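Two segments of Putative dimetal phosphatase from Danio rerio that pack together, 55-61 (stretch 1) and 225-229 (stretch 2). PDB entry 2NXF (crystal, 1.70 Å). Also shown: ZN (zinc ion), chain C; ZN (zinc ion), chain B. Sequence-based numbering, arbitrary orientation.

Stretch 1 (55-61) VVQLGDI
Stretch 2 (225-229) IFSHL

Two buried strand ends and their loops run in broadly the same sense to meet at a zinc site, burying 317 Å²; Leu58 and His228 set the register, their CA atoms 5.5 Å apart. Stretch 1 is extended through Val55–Gln57, then turns at Leu58 (phi/psi -90/12), Gly59 (105/180) and Asp60 (50/49). Stretch 2 enters at Ile225 (-118/135; chi1 m, chi2 t), in a strand begun earlier and beyond reach of stretch 1. Phe226 (-124/135, chi1 m, chi2 -91°) points toward it: Val56 CG1 (chi1 t) sits over one ring face, 4.0 Å from the centroid and 3.7 Å from Phe226 CD1, a CH-pi contact, while Leu58 CD1 (m, m) lies at the ring edge, 4.1 Å from Phe226 CB; branched aliphatic methyls suit this apolar ring. Ser227 (-149/147, chi1 t) points away, its OG donating to Leu229 O (2.8 Å); Ser227 O lies 3.6 Å from Leu58 CD1. His228 (-64/-40, chi1 t, chi2 60°) uses both ring nitrogens: ND1 donates a nearly linear hydrogen bond to Leu58 O (2.7 Å, 175°), leaving NE2 to bind the chain C zinc at 2.2 Å. Asp60 OD2 (chi1 m, chi2 -1°) bridges both zincs at 2.2 Å, as does a water at 2.1 Å. Gly59 suits its backbone angles, and a CB would clash with His228 ND1. Leu229 (-97/136; m, t) points away.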

# COMPACT_ATOMS: atom_id res chain seq x y z
N VAL A 55 0.63 -13.62 -1.80
CA VAL A 55 0.96 -12.40 -2.50
C VAL A 55 0.41 -11.26 -1.65
O VAL A 55 -0.66 -11.41 -1.05
CB VAL A 55 0.32 -12.37 -3.92
CG1 VAL A 55 0.54 -11.03 -4.62
CG2 VAL A 55 0.88 -13.55 -4.80
N VAL A 56 1.14 -10.16 -1.57
CA VAL A 56 0.60 -8.92 -1.00
C VAL A 56 0.59 -7.86 -2.09
O VAL A 56 1.62 -7.59 -2.73
CB VAL A 56 1.43 -8.41 0.20
CG1 VAL A 56 0.74 -7.20 0.83
CG2 VAL A 56 1.63 -9.52 1.25
N GLN A 57 -0.58 -7.28 -2.35
CA GLN A 57 -0.62 -6.19 -3.34
C GLN A 57 -1.01 -4.92 -2.61
O GLN A 57 -1.92 -4.91 -1.77
CB GLN A 57 -1.50 -6.51 -4.55
CG GLN A 57 -3.00 -6.65 -4.28
CD GLN A 57 -3.76 -5.31 -4.31
OE1 GLN A 57 -3.22 -4.25 -4.67
NE2 GLN A 57 -5.03 -5.38 -3.96
N LEU A 58 -0.30 -3.85 -2.96
CA LEU A 58 -0.22 -2.64 -2.15
C LEU A 58 -1.30 -1.59 -2.47
O LEU A 58 -1.23 -0.45 -1.97
CB LEU A 58 1.19 -2.04 -2.26
CG LEU A 58 2.29 -2.60 -1.33
CD1 LEU A 58 1.95 -2.29 0.15
CD2 LEU A 58 2.47 -4.06 -1.52
N GLY A 59 -2.31 -1.96 -3.25
CA GLY A 59 -3.47 -1.08 -3.44
C GLY A 59 -3.47 -0.40 -4.79
O GLY A 59 -2.52 -0.57 -5.58
N ASP A 60 -4.51 0.41 -5.01
CA ASP A 60 -4.80 0.98 -6.32
C ASP A 60 -4.81 -0.12 -7.37
O ASP A 60 -4.18 0.03 -8.42
CB ASP A 60 -3.77 2.06 -6.71
CG ASP A 60 -3.93 3.36 -5.92
OD1 ASP A 60 -4.85 3.48 -5.09
OD2 ASP A 60 -3.10 4.25 -6.11
N ILE A 61 -5.52 -1.22 -7.09
CA ILE A 61 -5.52 -2.36 -8.05
C ILE A 61 -6.36 -2.05 -9.30
O ILE A 61 -6.08 -2.59 -10.38
CB ILE A 61 -5.95 -3.67 -7.36
CG1 ILE A 61 -5.41 -4.87 -8.15
CG2 ILE A 61 -7.47 -3.67 -7.09
CD1 ILE A 61 -5.75 -6.22 -7.53
N ILE A 225 5.40 -4.50 7.66
CA ILE A 225 4.22 -3.64 7.72
C ILE A 225 3.93 -3.13 6.32
O ILE A 225 4.86 -2.71 5.61
CB ILE A 225 4.48 -2.47 8.69
CG1 ILE A 225 4.82 -3.03 10.08
CG2 ILE A 225 3.26 -1.53 8.78
CD1 ILE A 225 5.37 -1.98 11.01
N PHE A 226 2.66 -3.17 5.94
CA PHE A 226 2.25 -2.84 4.57
C PHE A 226 1.22 -1.73 4.65
O PHE A 226 0.30 -1.79 5.48
CB PHE A 226 1.62 -4.05 3.89
CG PHE A 226 2.55 -5.23 3.77
CD1 PHE A 226 3.35 -5.40 2.65
CD2 PHE A 226 2.65 -6.17 4.81
CE1 PHE A 226 4.21 -6.50 2.55
CE2 PHE A 226 3.52 -7.26 4.71
CZ PHE A 226 4.29 -7.43 3.58
N SER A 227 1.37 -0.71 3.80
CA SER A 227 0.46 0.44 3.82
C SER A 227 0.36 0.97 2.40
O SER A 227 1.35 0.92 1.67
CB SER A 227 1.07 1.51 4.74
OG SER A 227 0.45 2.79 4.58
N HIS A 228 -0.79 1.51 1.97
CA HIS A 228 -0.76 2.07 0.61
C HIS A 228 0.23 3.24 0.59
O HIS A 228 0.99 3.41 -0.38
CB HIS A 228 -2.12 2.58 0.15
CG HIS A 228 -2.11 3.03 -1.27
ND1 HIS A 228 -1.79 2.18 -2.31
CD2 HIS A 228 -2.35 4.25 -1.81
CE1 HIS A 228 -1.86 2.86 -3.45
NE2 HIS A 228 -2.18 4.12 -3.17
N LEU A 229 0.22 4.03 1.66
CA LEU A 229 1.03 5.25 1.72
C LEU A 229 2.35 5.06 2.45
O LEU A 229 2.40 4.45 3.54
CB LEU A 229 0.27 6.37 2.46
CG LEU A 229 -1.04 6.85 1.80
CD1 LEU A 229 -1.70 7.96 2.67
CD2 LEU A 229 -0.80 7.32 0.40
ZN ZN C . -2.42 5.73 -4.66
ZN ZN B . -1.53 4.59 -7.65
O HOH W 1 -0.87 5.95 -6.13